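Local atomic coordinates of nucleoporin NUP170 (PDB entry 5HAX), a protein that is a component of the nuclear pore complex, where it probably serves as a structural scaffold nucleoporin built from a beta-propeller followed by a helical region. Residues A7-V12 with Q676-S681; I216-P221 with E260-V265; G316-L321 with G389-V394; I686-M691 with E728-L733. One frame throughout, in Å; residues are numbered along the deposited sequence.

Contact 1 of 4, residues A7-V12 with Q676-S681; sequences AKAAQV and QKLMES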
# COMPACT_ATOMS: atom_id res chain seq x y z
N ALA A 7 1.48 -8.23 33.68
CA ALA A 7 0.18 -8.74 33.27
C ALA A 7 -0.84 -7.62 33.17
O ALA A 7 -1.73 -7.67 32.31
CB ALA A 7 -0.30 -9.81 34.25
N LYS A 8 -0.74 -6.60 34.03
CA LYS A 8 -1.61 -5.44 33.92
C LYS A 8 -1.32 -4.67 32.64
O LYS A 8 -2.25 -4.29 31.91
CB LYS A 8 -1.43 -4.52 35.13
CG LYS A 8 -2.58 -4.53 36.12
CD LYS A 8 -2.51 -3.32 37.04
CE LYS A 8 -3.71 -3.23 37.97
NZ LYS A 8 -3.59 -4.13 39.14
N ALA A 9 -0.04 -4.43 32.35
CA ALA A 9 0.33 -3.70 31.15
C ALA A 9 -0.04 -4.48 29.89
O ALA A 9 -0.46 -3.89 28.89
CB ALA A 9 1.83 -3.39 31.17
N ALA A 10 0.11 -5.81 29.93
CA ALA A 10 -0.30 -6.63 28.80
C ALA A 10 -1.79 -6.48 28.52
O ALA A 10 -2.21 -6.54 27.36
CB ALA A 10 0.04 -8.10 29.06
N GLN A 11 -2.59 -6.27 29.56
CA GLN A 11 -4.01 -6.02 29.37
C GLN A 11 -4.23 -4.73 28.59
O GLN A 11 -5.12 -4.66 27.72
CB GLN A 11 -4.71 -5.94 30.73
CG GLN A 11 -5.97 -6.77 30.83
CD GLN A 11 -6.64 -6.65 32.19
OE1 GLN A 11 -5.96 -6.56 33.22
NE2 GLN A 11 -7.96 -6.63 32.20
N VAL A 12 -3.44 -3.70 28.88
CA VAL A 12 -3.55 -2.44 28.15
C VAL A 12 -3.16 -2.64 26.68
O VAL A 12 -3.78 -2.06 25.78
CB VAL A 12 -2.67 -1.36 28.81
CG1 VAL A 12 -2.72 -0.06 28.02
CG2 VAL A 12 -3.11 -1.13 30.25
N GLN A 676 6.68 0.22 31.92
CA GLN A 676 8.13 0.15 31.85
C GLN A 676 8.64 -1.25 32.18
O GLN A 676 9.64 -1.69 31.60
CB GLN A 676 8.75 1.18 32.79
CG GLN A 676 8.55 2.62 32.33
CD GLN A 676 9.17 3.63 33.26
OE1 GLN A 676 10.29 4.10 33.05
NE2 GLN A 676 8.44 3.99 34.31
N LYS A 677 7.97 -1.96 33.09
CA LYS A 677 8.34 -3.34 33.36
C LYS A 677 8.03 -4.24 32.18
O LYS A 677 8.74 -5.23 31.94
CB LYS A 677 7.62 -3.84 34.61
CG LYS A 677 8.31 -3.47 35.91
CD LYS A 677 9.60 -4.26 36.10
CE LYS A 677 10.36 -3.82 37.34
NZ LYS A 677 11.65 -4.54 37.47
N LEU A 678 6.97 -3.93 31.42
CA LEU A 678 6.68 -4.70 30.22
C LEU A 678 7.73 -4.44 29.14
O LEU A 678 8.11 -5.35 28.40
CB LEU A 678 5.28 -4.36 29.71
CG LEU A 678 4.81 -5.10 28.45
CD1 LEU A 678 4.82 -6.60 28.66
CD2 LEU A 678 3.43 -4.61 28.04
N MET A 679 8.22 -3.20 29.05
CA MET A 679 9.23 -2.86 28.05
C MET A 679 10.50 -3.67 28.27
O MET A 679 11.03 -4.28 27.33
CB MET A 679 9.53 -1.37 28.10
CG MET A 679 8.40 -0.49 27.59
SD MET A 679 8.80 1.26 27.73
CE MET A 679 7.26 1.91 28.36
N GLU A 680 11.01 -3.69 29.50
CA GLU A 680 12.22 -4.46 29.78
C GLU A 680 11.97 -5.95 29.57
O GLU A 680 12.84 -6.67 29.08
CB GLU A 680 12.73 -4.19 31.20
CG GLU A 680 11.81 -4.66 32.31
CD GLU A 680 12.43 -4.48 33.69
OE1 GLU A 680 13.06 -3.42 33.92
OE2 GLU A 680 12.29 -5.39 34.53
N SER A 681 10.77 -6.42 29.92
CA SER A 681 10.41 -7.81 29.67
C SER A 681 10.36 -8.10 28.17
O SER A 681 10.75 -9.18 27.73
CB SER A 681 9.07 -8.14 30.33
OG SER A 681 8.70 -9.48 30.09
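L678 lies against A9, and this one leucine-alanine pair carries almost the whole contact between two segments more than 660 residues apart in the sequence. The CA atoms of A9 and L678 are 6.5 Å apart, a close approach of two helices that suits the single methyl group of A9. L678 starts towards helix 5-20: its CB is 3.9 Å from A9 CB, so the two beta carbons already meet. Because CG stands anti to the backbone N (chi1 -179°), the branch is carried on alongside the partner helix, and CG itself is a little further from the alanine methyl than CB is. The two methyls then part. CD2 turns back to the other helix and packs 3.7 Å from A9 CB; it also reaches past this methyl to the backbone, 3.9 Å from A9 C and 4.0 Å from A10 N. CD1 points along the flank and comes no nearer than 5.0 Å to A10 CB. No hydrogen bond crosses this buried contact, and its side-chain part is purely apolar. Beside it, on the L678 helix, K677 NZ forms a salt bridge of 3.1 Å with E680 OE2, one turn on, reaching the oxygen from above the carboxylate plane. Around the pair, V13 of helix 5-20 adds to the cover of L678, W603 packs on A10, and V12 meets A592 of helix 586-599, contacts that hold helix 5-20 against the C-terminal helices. Through M679, helix 663-694 packs in turn on L591 and L595 of helix 586-599 and on R636 of helix 622-640.

Contact 2 of 4, residues I216-P221 with E260-V265; sequences INHSHP and EKLTKV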
# COMPACT_ATOMS: atom_id res chain seq x y z
N ILE A 216 -6.32 -18.44 -26.17
CA ILE A 216 -7.74 -18.65 -26.41
C ILE A 216 -8.50 -17.35 -26.16
O ILE A 216 -8.10 -16.52 -25.33
CB ILE A 216 -8.32 -19.79 -25.54
CG1 ILE A 216 -8.53 -19.33 -24.09
CG2 ILE A 216 -7.42 -21.02 -25.61
CD1 ILE A 216 -9.16 -20.40 -23.20
N ASN A 217 -9.60 -17.19 -26.88
CA ASN A 217 -10.52 -16.07 -26.72
C ASN A 217 -11.63 -16.49 -25.76
O ASN A 217 -12.42 -17.38 -26.08
CB ASN A 217 -11.08 -15.66 -28.07
CG ASN A 217 -11.84 -14.34 -28.02
OD1 ASN A 217 -12.44 -13.99 -27.01
ND2 ASN A 217 -11.83 -13.61 -29.14
N HIS A 218 -11.69 -15.83 -24.60
CA HIS A 218 -12.70 -16.16 -23.60
C HIS A 218 -14.06 -15.55 -23.89
O HIS A 218 -15.04 -15.91 -23.22
CB HIS A 218 -12.24 -15.70 -22.21
CG HIS A 218 -11.27 -16.62 -21.55
ND1 HIS A 218 -11.61 -17.90 -21.15
CD2 HIS A 218 -9.97 -16.45 -21.20
CE1 HIS A 218 -10.56 -18.48 -20.59
NE2 HIS A 218 -9.56 -17.62 -20.61
N SER A 219 -14.16 -14.64 -24.86
CA SER A 219 -15.40 -13.91 -25.11
C SER A 219 -16.34 -14.63 -26.07
O SER A 219 -17.55 -14.35 -26.04
CB SER A 219 -15.09 -12.52 -25.65
OG SER A 219 -14.43 -11.74 -24.66
N HIS A 220 -15.83 -15.53 -26.90
CA HIS A 220 -16.65 -16.33 -27.81
C HIS A 220 -17.63 -15.47 -28.61
O HIS A 220 -18.84 -15.73 -28.58
CB HIS A 220 -17.38 -17.42 -27.04
CG HIS A 220 -16.49 -18.26 -26.18
ND1 HIS A 220 -15.61 -19.19 -26.70
CD2 HIS A 220 -16.36 -18.32 -24.83
CE1 HIS A 220 -14.97 -19.78 -25.71
NE2 HIS A 220 -15.40 -19.27 -24.56
N PRO A 221 -17.15 -14.46 -29.32
CA PRO A 221 -18.06 -13.54 -30.02
C PRO A 221 -18.62 -14.15 -31.29
O PRO A 221 -18.05 -15.08 -31.87
CB PRO A 221 -17.16 -12.34 -30.33
CG PRO A 221 -15.82 -12.96 -30.53
CD PRO A 221 -15.74 -14.11 -29.55
N GLU A 260 -8.50 -22.26 -15.38
CA GLU A 260 -8.46 -22.04 -16.82
C GLU A 260 -9.75 -21.45 -17.36
O GLU A 260 -9.87 -21.29 -18.58
CB GLU A 260 -8.17 -23.36 -17.55
CG GLU A 260 -6.88 -24.05 -17.11
CD GLU A 260 -6.59 -25.30 -17.91
OE1 GLU A 260 -5.71 -25.25 -18.80
OE2 GLU A 260 -7.23 -26.34 -17.65
N LYS A 261 -10.71 -21.10 -16.50
CA LYS A 261 -11.99 -20.56 -16.92
C LYS A 261 -12.07 -19.07 -16.63
O LYS A 261 -11.48 -18.57 -15.67
CB LYS A 261 -13.15 -21.28 -16.22
CG LYS A 261 -13.47 -22.66 -16.79
CD LYS A 261 -12.83 -23.77 -15.96
CE LYS A 261 -13.57 -23.98 -14.65
NZ LYS A 261 -12.96 -25.08 -13.84
N LEU A 262 -12.83 -18.37 -17.47
CA LEU A 262 -13.15 -16.96 -17.28
C LEU A 262 -14.57 -16.74 -17.78
O LEU A 262 -14.85 -16.99 -18.96
CB LEU A 262 -12.17 -16.05 -18.03
CG LEU A 262 -12.32 -14.55 -17.78
CD1 LEU A 262 -11.83 -14.19 -16.38
CD2 LEU A 262 -11.60 -13.73 -18.84
N THR A 263 -15.46 -16.29 -16.89
CA THR A 263 -16.87 -16.13 -17.20
C THR A 263 -17.29 -14.68 -16.98
O THR A 263 -17.06 -14.13 -15.90
CB THR A 263 -17.73 -17.05 -16.33
OG1 THR A 263 -17.28 -18.41 -16.47
CG2 THR A 263 -19.20 -16.97 -16.74
N LYS A 264 -17.91 -14.08 -17.99
CA LYS A 264 -18.49 -12.75 -17.82
C LYS A 264 -19.73 -12.86 -16.95
O LYS A 264 -20.63 -13.66 -17.23
CB LYS A 264 -18.85 -12.14 -19.18
CG LYS A 264 -18.98 -10.62 -19.14
CD LYS A 264 -20.07 -10.10 -20.08
CE LYS A 264 -19.86 -10.53 -21.52
NZ LYS A 264 -20.87 -9.94 -22.43
N VAL A 265 -19.78 -12.06 -15.89
CA VAL A 265 -20.86 -12.13 -14.91
C VAL A 265 -21.60 -10.82 -14.74
O VAL A 265 -22.74 -10.84 -14.25
CB VAL A 265 -20.33 -12.62 -13.55
CG1 VAL A 265 -19.93 -14.09 -13.62
CG2 VAL A 265 -19.15 -11.77 -13.08
O HOH W 1 -16.03 -17.63 -21.22
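Two adjacent four-stranded blades of the beta-propeller meet at their outermost strands here, where H218 follows strand 213-217 and L262 lies on the segment that carries strand 263-268. The imidazole of H218 is laid on the leucine: L262 CB sits over the centre of the ring, 3.6 Å from its centroid and 10° off the ring normal, a CH-pi contact. L262 CD2 reaches the rim, 4.0 Å from H218 CD2. The opposite face of the imidazole carries I216 CG1, offset toward the rim, and the ring is therefore gripped between I216 of the strand just before it and a leucine of the next blade. At the edge, H218 CE1 points to E260 O at 3.5 Å. The polar NE2 of H218 hydrogen-bonds to E199 OE1, which with the two faces should fix the rotation of the ring. A water ties the backbones together, donating to H218 O at 2.8 Å and to L262 O at 2.6 Å. At the strand end, N217 OD1 accepts from S219 N in an Asx turn that starts the loop. H218 also pairs through its backbone with I197, next to strand 198-202, while L262 rests on I197 and on Y254 of strand 251-255.

Contact 3 of 4, residues G316-L321 with G389-V394; sequences GCRLFL and GYFFDV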
# COMPACT_ATOMS: atom_id res chain seq x y z
N GLY A 316 -13.57 14.41 -13.02
CA GLY A 316 -12.92 14.27 -11.73
C GLY A 316 -13.75 13.64 -10.64
O GLY A 316 -13.34 13.67 -9.48
N CYS A 317 -14.91 13.07 -10.98
CA CYS A 317 -15.74 12.40 -9.99
C CYS A 317 -15.26 10.97 -9.79
O CYS A 317 -14.99 10.25 -10.76
CB CYS A 317 -17.20 12.40 -10.42
SG CYS A 317 -17.93 14.04 -10.58
N ARG A 318 -15.13 10.56 -8.53
CA ARG A 318 -14.79 9.18 -8.18
C ARG A 318 -16.09 8.44 -7.87
O ARG A 318 -16.76 8.74 -6.88
CB ARG A 318 -13.83 9.15 -7.00
CG ARG A 318 -12.37 9.39 -7.38
CD ARG A 318 -11.49 9.55 -6.15
NE ARG A 318 -11.54 10.91 -5.62
CZ ARG A 318 -11.05 11.27 -4.44
NH1 ARG A 318 -11.13 12.54 -4.05
NH2 ARG A 318 -10.47 10.38 -3.65
N LEU A 319 -16.44 7.49 -8.73
CA LEU A 319 -17.63 6.67 -8.57
C LEU A 319 -17.24 5.36 -7.89
O LEU A 319 -16.41 4.61 -8.41
CB LEU A 319 -18.28 6.38 -9.93
CG LEU A 319 -18.39 7.55 -10.92
CD1 LEU A 319 -18.98 7.06 -12.24
CD2 LEU A 319 -19.22 8.67 -10.34
N PHE A 320 -17.85 5.09 -6.74
CA PHE A 320 -17.57 3.87 -5.98
C PHE A 320 -18.74 2.91 -6.14
O PHE A 320 -19.87 3.22 -5.75
CB PHE A 320 -17.33 4.20 -4.50
CG PHE A 320 -16.03 4.90 -4.26
CD1 PHE A 320 -14.89 4.17 -3.94
CD2 PHE A 320 -15.93 6.27 -4.37
CE1 PHE A 320 -13.69 4.81 -3.72
CE2 PHE A 320 -14.73 6.92 -4.16
CZ PHE A 320 -13.60 6.18 -3.83
N LEU A 321 -18.46 1.74 -6.71
CA LEU A 321 -19.49 0.77 -7.06
C LEU A 321 -19.38 -0.46 -6.17
O LEU A 321 -18.29 -0.99 -5.95
CB LEU A 321 -19.38 0.34 -8.52
CG LEU A 321 -19.55 1.47 -9.54
CD1 LEU A 321 -18.20 1.87 -10.09
CD2 LEU A 321 -20.51 1.06 -10.65
N GLY A 389 -6.43 4.20 -0.07
CA GLY A 389 -7.21 5.22 -0.73
C GLY A 389 -6.40 6.36 -1.33
O GLY A 389 -6.97 7.38 -1.72
N TYR A 390 -5.08 6.20 -1.40
CA TYR A 390 -4.23 7.21 -2.03
C TYR A 390 -4.66 7.41 -3.48
O TYR A 390 -4.69 6.46 -4.26
CB TYR A 390 -2.76 6.77 -1.97
CG TYR A 390 -2.25 6.40 -0.59
CD1 TYR A 390 -2.68 7.07 0.55
CD2 TYR A 390 -1.32 5.37 -0.44
CE1 TYR A 390 -2.20 6.72 1.80
CE2 TYR A 390 -0.84 5.02 0.80
CZ TYR A 390 -1.28 5.70 1.92
OH TYR A 390 -0.79 5.34 3.16
N PHE A 391 -4.99 8.66 -3.83
CA PHE A 391 -5.59 8.98 -5.12
C PHE A 391 -4.69 9.95 -5.88
O PHE A 391 -4.35 11.02 -5.36
CB PHE A 391 -6.98 9.58 -4.92
CG PHE A 391 -7.63 10.09 -6.18
CD1 PHE A 391 -7.76 9.27 -7.29
CD2 PHE A 391 -8.15 11.37 -6.24
CE1 PHE A 391 -8.37 9.74 -8.44
CE2 PHE A 391 -8.76 11.84 -7.39
CZ PHE A 391 -8.87 11.02 -8.49
N PHE A 392 -4.31 9.57 -7.10
CA PHE A 392 -3.54 10.42 -8.01
C PHE A 392 -4.38 10.71 -9.24
O PHE A 392 -4.86 9.78 -9.89
CB PHE A 392 -2.24 9.73 -8.44
CG PHE A 392 -1.22 9.60 -7.34
CD1 PHE A 392 -0.09 10.40 -7.33
CD2 PHE A 392 -1.37 8.66 -6.34
CE1 PHE A 392 0.86 10.28 -6.33
CE2 PHE A 392 -0.43 8.53 -5.34
CZ PHE A 392 0.69 9.34 -5.33
N ASP A 393 -4.55 12.00 -9.56
CA ASP A 393 -5.33 12.42 -10.73
C ASP A 393 -4.50 13.36 -11.58
O ASP A 393 -4.02 14.39 -11.09
CB ASP A 393 -6.64 13.10 -10.32
CG ASP A 393 -7.57 13.34 -11.50
OD1 ASP A 393 -7.28 12.84 -12.60
OD2 ASP A 393 -8.59 14.03 -11.32
N VAL A 394 -4.34 13.02 -12.86
CA VAL A 394 -3.61 13.84 -13.82
C VAL A 394 -4.63 14.76 -14.47
O VAL A 394 -5.42 14.33 -15.32
CB VAL A 394 -2.87 12.98 -14.85
CG1 VAL A 394 -2.09 13.86 -15.82
CG2 VAL A 394 -1.96 11.98 -14.16
O HOH W 2 -9.76 7.31 -3.43
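R318 and F391 make a cation-pi stack: the guanidinium lies flat on the phenylalanine ring, centres 4.1 Å apart and planes at 10°. The overlap is displaced to one side, since R318 CZ is nearest F391 CD2, at 3.4 Å. A CH-pi contact joins it on the same face: R318 CD lies over the ring centre, 3.6 Å from the centroid, with the guanidinium beside it toward CD2. A bend at chi3 (-82°) lets the methylene and the guanidinium lie on one ring together. The residues come from neighbouring blades of the beta-propeller, on strands 318-324 and 390-395, which meet through side chains; the CA atoms of R318 and F391 are 9.7 Å apart. Hydrogen bonding occupies the edge of the guanidinium. A water in its plane accepts from R318 NH2 at 3.2 Å and donates to G389 O at 3.3 Å, and NH1 forms a salt bridge with E427 OE2. This buried charge is thus met by a carboxylate as well as the ring. G389 and Y390 form a classic beta bulge opposite F386, where strand 390-395 begins. At the other end the segments only approach: D393 OD2, hydrogen-bonded to S380 OG, lies 4.4 Å from G316 CA.

Contact 4 of 4, residues I686-M691 with E728-L733; sequences ISFVLM and ELAKVL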
# COMPACT_ATOMS: atom_id res chain seq x y z
N ILE A 686 12.82 -10.73 23.58
CA ILE A 686 13.38 -10.72 22.23
C ILE A 686 14.82 -11.24 22.25
O ILE A 686 15.21 -12.03 21.39
CB ILE A 686 13.29 -9.31 21.62
CG1 ILE A 686 11.83 -8.97 21.32
CG2 ILE A 686 14.12 -9.22 20.34
CD1 ILE A 686 11.60 -7.51 20.95
N SER A 687 15.62 -10.79 23.22
CA SER A 687 16.99 -11.29 23.33
C SER A 687 17.00 -12.81 23.51
O SER A 687 17.87 -13.50 22.96
CB SER A 687 17.70 -10.62 24.50
OG SER A 687 18.33 -9.42 24.09
N PHE A 688 16.04 -13.34 24.26
CA PHE A 688 15.97 -14.78 24.46
C PHE A 688 15.70 -15.52 23.15
O PHE A 688 16.30 -16.56 22.88
CB PHE A 688 14.89 -15.11 25.49
CG PHE A 688 14.46 -16.55 25.47
CD1 PHE A 688 13.27 -16.92 24.88
CD2 PHE A 688 15.26 -17.53 26.03
CE1 PHE A 688 12.88 -18.24 24.85
CE2 PHE A 688 14.88 -18.85 26.01
CZ PHE A 688 13.68 -19.21 25.42
N VAL A 689 14.78 -14.99 22.33
CA VAL A 689 14.47 -15.65 21.07
C VAL A 689 15.67 -15.60 20.13
O VAL A 689 15.97 -16.57 19.43
CB VAL A 689 13.23 -14.99 20.42
CG1 VAL A 689 12.98 -15.56 19.03
CG2 VAL A 689 12.01 -15.20 21.31
N LEU A 690 16.38 -14.47 20.11
CA LEU A 690 17.57 -14.36 19.26
C LEU A 690 18.65 -15.33 19.71
O LEU A 690 19.28 -16.00 18.89
CB LEU A 690 18.09 -12.92 19.28
CG LEU A 690 17.20 -11.88 18.60
CD1 LEU A 690 17.72 -10.47 18.89
CD2 LEU A 690 17.13 -12.12 17.10
N MET A 691 18.89 -15.40 21.02
CA MET A 691 19.82 -16.39 21.56
C MET A 691 19.43 -17.79 21.13
O MET A 691 20.29 -18.60 20.75
CB MET A 691 19.84 -16.29 23.09
CG MET A 691 20.67 -17.35 23.80
SD MET A 691 19.88 -18.97 23.95
CE MET A 691 18.47 -18.61 25.00
N GLU A 728 8.31 -19.73 32.57
CA GLU A 728 8.76 -21.06 32.99
C GLU A 728 9.27 -21.87 31.82
O GLU A 728 10.24 -22.62 31.95
CB GLU A 728 7.62 -21.79 33.71
CG GLU A 728 7.28 -21.21 35.07
CD GLU A 728 8.43 -21.30 36.05
OE1 GLU A 728 8.60 -20.37 36.87
OE2 GLU A 728 9.17 -22.31 36.01
N LEU A 729 8.63 -21.75 30.65
CA LEU A 729 9.11 -22.46 29.47
C LEU A 729 10.46 -21.92 29.02
O LEU A 729 11.34 -22.70 28.63
CB LEU A 729 8.08 -22.34 28.34
CG LEU A 729 8.48 -22.99 27.01
CD1 LEU A 729 8.66 -24.50 27.17
CD2 LEU A 729 7.44 -22.69 25.95
N ALA A 730 10.64 -20.60 29.06
CA ALA A 730 11.94 -20.03 28.73
C ALA A 730 13.01 -20.54 29.68
O ALA A 730 14.17 -20.72 29.27
CB ALA A 730 11.87 -18.50 28.79
N LYS A 731 12.65 -20.80 30.94
CA LYS A 731 13.60 -21.35 31.89
C LYS A 731 13.95 -22.80 31.56
O LYS A 731 15.06 -23.24 31.86
CB LYS A 731 13.02 -21.25 33.30
CG LYS A 731 13.76 -22.04 34.36
CD LYS A 731 13.33 -21.64 35.76
CE LYS A 731 13.74 -22.68 36.79
NZ LYS A 731 15.16 -23.10 36.64
N VAL A 732 13.03 -23.54 30.94
CA VAL A 732 13.34 -24.90 30.50
C VAL A 732 14.34 -24.86 29.35
O VAL A 732 15.37 -25.54 29.38
CB VAL A 732 12.05 -25.64 30.09
CG1 VAL A 732 12.38 -26.99 29.45
CG2 VAL A 732 11.14 -25.83 31.29
N LEU A 733 14.04 -24.07 28.32
CA LEU A 733 14.85 -24.07 27.11
C LEU A 733 16.29 -23.64 27.39
O LEU A 733 17.23 -24.19 26.82
CB LEU A 733 14.21 -23.17 26.05
CG LEU A 733 12.79 -23.55 25.63
CD1 LEU A 733 12.22 -22.53 24.65
CD2 LEU A 733 12.75 -24.95 25.03
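F688 lays one ring face on A730 and its edge against L733, joining helix 663-694 to helix 724-739 within a largely helical C-terminal region whose family belongs to the TPR clan, consistent with an alpha-solenoid. Along the second helix, L729 packs on L715 and on Q711 of helix 706-713. A730 comes next and supplies the face contact: its CB lies 4.0 Å from the centroid of the F688 ring, 17° off the ring normal, a CH-pi contact offset toward the rim. The small alanine lets the ring settle against the helix backbone as well, with F688 CZ 3.8 Å from A730 CA and F688 CE2 3.8 Å from A730 O. With chi1 at 163°, the ring is swung out from its own helix, trans to N, toward helix 724-739. L733, three residues after A730 and so nearly one turn on, supplies the edge contact. Its side chain crosses the phenylalanine at about a right angle, and it also touches L712 of helix 706-713, while F688 itself leans on L720 of helix 717-722. At its outer end the ring meets L733 in its own plane, with F688 CZ 3.7 Å from L733 CD1 and 4.0 Å from L733 CB.

In the fold
From the N terminus, helix 5-20 opens contact 1, which closes only at helix 663-694, so almost the whole chain, including the beta-propeller, lies between its two sides. Within that span contacts 2 and 3 close one after the other without crossing: contact 2 joins the consecutive blades 178-217 and 230-268, and contact 3 joins the two blades that follow, their centres about 29 Å apart. Contact 4 opens after contact 1 has closed, further along the same helix 663-694, and ends on the C-terminal helix 724-739. Contacts 1 and 4, centres about 18 Å apart, thus tie both chain ends to one long helix, far from the propeller contacts.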